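Local structure of interleukin-10-like protein (Human herpesvirus 5, 1LQS) at residues S94-S97 and T98-I102. The protein mimics human interleukin-10, binding the human IL-10 receptor and signalling through its two subunits to suppress the host immune response. Sequence-based numbering, arbitrary orientation.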
ATOM      1  N   SER C  94      22.715 -14.134  22.854  1.00 46.14           N
ATOM      2  CA  SER C  94      21.458 -13.849  23.531  1.00 45.34           C
ATOM      3  C   SER C  94      20.526 -13.059  22.612  1.00 44.62           C
ATOM      4  O   SER C  94      19.342 -13.368  22.488  1.00 44.51           O
ATOM      5  CB  SER C  94      21.744 -13.047  24.804  1.00 45.25           C
ATOM      6  OG  SER C  94      20.559 -12.511  25.359  1.00 45.16           O
ATOM      7  N   MET C  95      21.078 -12.037  21.971  1.00 42.61           N
ATOM      8  CA  MET C  95      20.306 -11.203  21.081  1.00 42.54           C
ATOM      9  C   MET C  95      19.857 -11.977  19.848  1.00 43.87           C
ATOM     10  O   MET C  95      18.676 -11.925  19.488  1.00 43.86           O
ATOM     11  CB  MET C  95      21.107  -9.947  20.678  1.00 42.34           C
ATOM     12  CG  MET C  95      21.283  -8.921  21.823  1.00 41.82           C
ATOM     13  SD  MET C  95      22.042  -7.301  21.415  1.00 42.23           S
ATOM     14  CE  MET C  95      23.743  -7.804  21.078  1.00 41.90           C
ATOM     15  N   ARG C  96      20.778 -12.703  19.207  1.00 43.75           N
ATOM     16  CA  ARG C  96      20.430 -13.464  18.007  1.00 42.33           C
ATOM     17  C   ARG C  96      19.279 -14.394  18.349  1.00 40.92           C
ATOM     18  O   ARG C  96      18.306 -14.511  17.602  1.00 40.51           O
ATOM     19  CB  ARG C  96      21.615 -14.294  17.503  1.00 43.53           C
ATOM     20  CG  ARG C  96      21.344 -14.996  16.159  1.00 44.82           C
ATOM     21  CD  ARG C  96      22.332 -16.121  15.890  1.00 48.54           C
ATOM     22  NE  ARG C  96      22.154 -16.783  14.589  1.00 52.79           N
ATOM     23  CZ  ARG C  96      21.077 -17.476  14.210  1.00 54.48           C
ATOM     24  NH1 ARG C  96      20.037 -17.619  15.022  1.00 55.05           N
ATOM     25  NH2 ARG C  96      21.046 -18.047  13.011  1.00 54.49           N
ATOM     26  N   SER C  97      19.417 -15.037  19.503  1.00 39.12           N
ATOM     27  CA  SER C  97      18.442 -15.982  20.039  1.00 38.33           C
ATOM     28  C   SER C  97      17.053 -15.353  20.165  1.00 38.95           C
ATOM     29  O   SER C  97      16.057 -15.910  19.697  1.00 38.34           O
ATOM     30  CB  SER C  97      18.927 -16.449  21.410  1.00 39.43           C
ATOM     31  OG  SER C  97      18.196 -17.552  21.896  1.00 42.85           O
ATOM     32  N   THR C  98      16.996 -14.190  20.812  1.00 38.73           N
ATOM     33  CA  THR C  98      15.740 -13.477  21.001  1.00 38.62           C
ATOM     34  C   THR C  98      15.207 -12.969  19.657  1.00 38.67           C
ATOM     35  O   THR C  98      14.000 -12.981  19.406  1.00 38.83           O
ATOM     36  CB  THR C  98      15.919 -12.277  21.969  1.00 38.32           C
ATOM     37  OG1 THR C  98      16.148 -12.761  23.295  1.00 39.35           O
ATOM     38  CG2 THR C  98      14.684 -11.382  21.965  1.00 38.03           C
ATOM     39  N   LEU C  99      16.106 -12.525  18.793  1.00 38.39           N
ATOM     40  CA  LEU C  99      15.676 -12.019  17.508  1.00 38.84           C
ATOM     41  C   LEU C  99      15.106 -13.191  16.748  1.00 39.86           C
ATOM     42  O   LEU C  99      14.117 -13.059  16.024  1.00 39.57           O
ATOM     43  CB  LEU C  99      16.855 -11.404  16.762  1.00 39.31           C
ATOM     44  CG  LEU C  99      16.544 -10.567  15.519  1.00 39.30           C
ATOM     45  CD1 LEU C  99      15.367  -9.625  15.776  1.00 39.63           C
ATOM     46  CD2 LEU C  99      17.797  -9.795  15.145  1.00 37.65           C
ATOM     47  N   GLU C 100      15.723 -14.351  16.939  1.00 41.13           N
ATOM     48  CA  GLU C 100      15.274 -15.571  16.285  1.00 43.05           C
ATOM     49  C   GLU C 100      13.843 -15.848  16.774  1.00 45.09           C
ATOM     50  O   GLU C 100      12.936 -16.107  15.984  1.00 45.19           O
ATOM     51  CB  GLU C 100      16.223 -16.717  16.655  1.00 43.02           C
ATOM     52  CG  GLU C 100      16.173 -17.940  15.745  1.00 45.58           C
ATOM     53  CD  GLU C 100      16.508 -17.621  14.290  1.00 47.90           C
ATOM     54  OE1 GLU C 100      17.543 -16.965  14.034  1.00 51.12           O
ATOM     55  OE2 GLU C 100      15.745 -18.038  13.395  1.00 46.73           O
ATOM     56  N   SER C 101      13.644 -15.760  18.087  1.00 46.28           N
ATOM     57  CA  SER C 101      12.339 -15.994  18.684  1.00 46.63           C
ATOM     58  C   SER C 101      11.286 -15.123  18.011  1.00 47.19           C
ATOM     59  O   SER C 101      10.198 -15.598  17.669  1.00 46.48           O
ATOM     60  CB  SER C 101      12.390 -15.688  20.182  1.00 47.22           C
ATOM     61  OG  SER C 101      11.151 -15.969  20.805  1.00 47.23           O
ATOM     62  N   ILE C 102      11.615 -13.848  17.823  1.00 46.66           N
ATOM     63  CA  ILE C 102      10.701 -12.916  17.172  1.00 46.32           C
ATOM     64  C   ILE C 102      10.398 -13.320  15.715  1.00 47.07           C
ATOM     65  O   ILE C 102       9.237 -13.321  15.301  1.00 46.47           O
ATOM     66  CB  ILE C 102      11.270 -11.474  17.190  1.00 44.58           C
ATOM     67  CG1 ILE C 102      11.450 -11.015  18.636  1.00 43.75           C
ATOM     68  CG2 ILE C 102      10.329 -10.526  16.464  1.00 42.58           C
ATOM     69  CD1 ILE C 102      11.880  -9.584  18.769  1.00 41.87           C
TER
HETATM   70  O   HOH W   1      17.188 -14.981  24.509  1.00 40.23           O
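Arg96 runs alongside Glu100, one turn further on in helix 89-106, and its NH1 reaches Glu100 OE1 at 2.8 Å in an i to i+4 salt bridge. The arginine chain is extended from CG to NE; in the glutamate, CG stands anti to the backbone N and a bend at chi2 (59°) sets the carboxylate beside the guanidinium, the two planes 26° apart. The position of OE1 is less sure, but the poor N-H angle suggests that charge attraction, more than a directed hydrogen bond, joins the pair. Long, flexible chains suit this partly exposed flank, where Arg96 also packs on Phe78 and Glu100 on Leu74 of helix 62-84.

Beneath them, Leu99 N bonds Met95 O at 2.7 Å in the helical ladder. With OG1 beside its own backbone N (chi1 -70°), the short hydroxyl of Thr98 lies 3.3 Å from Ser94 O and suits a helix surface near water: one water, 2.7 Å from OG1, also bonds that carbonyl weakly. Ser101 OG instead bonds Arg27 of helix 25-42. The nonpolar Met95 and Leu99 pack on Leu142 and Leu145 of the second subunit. The chemistry thus implies an amphipathic helix, nonpolar toward the second subunit of the intertwined dimer and charged along Arg96 and Glu100.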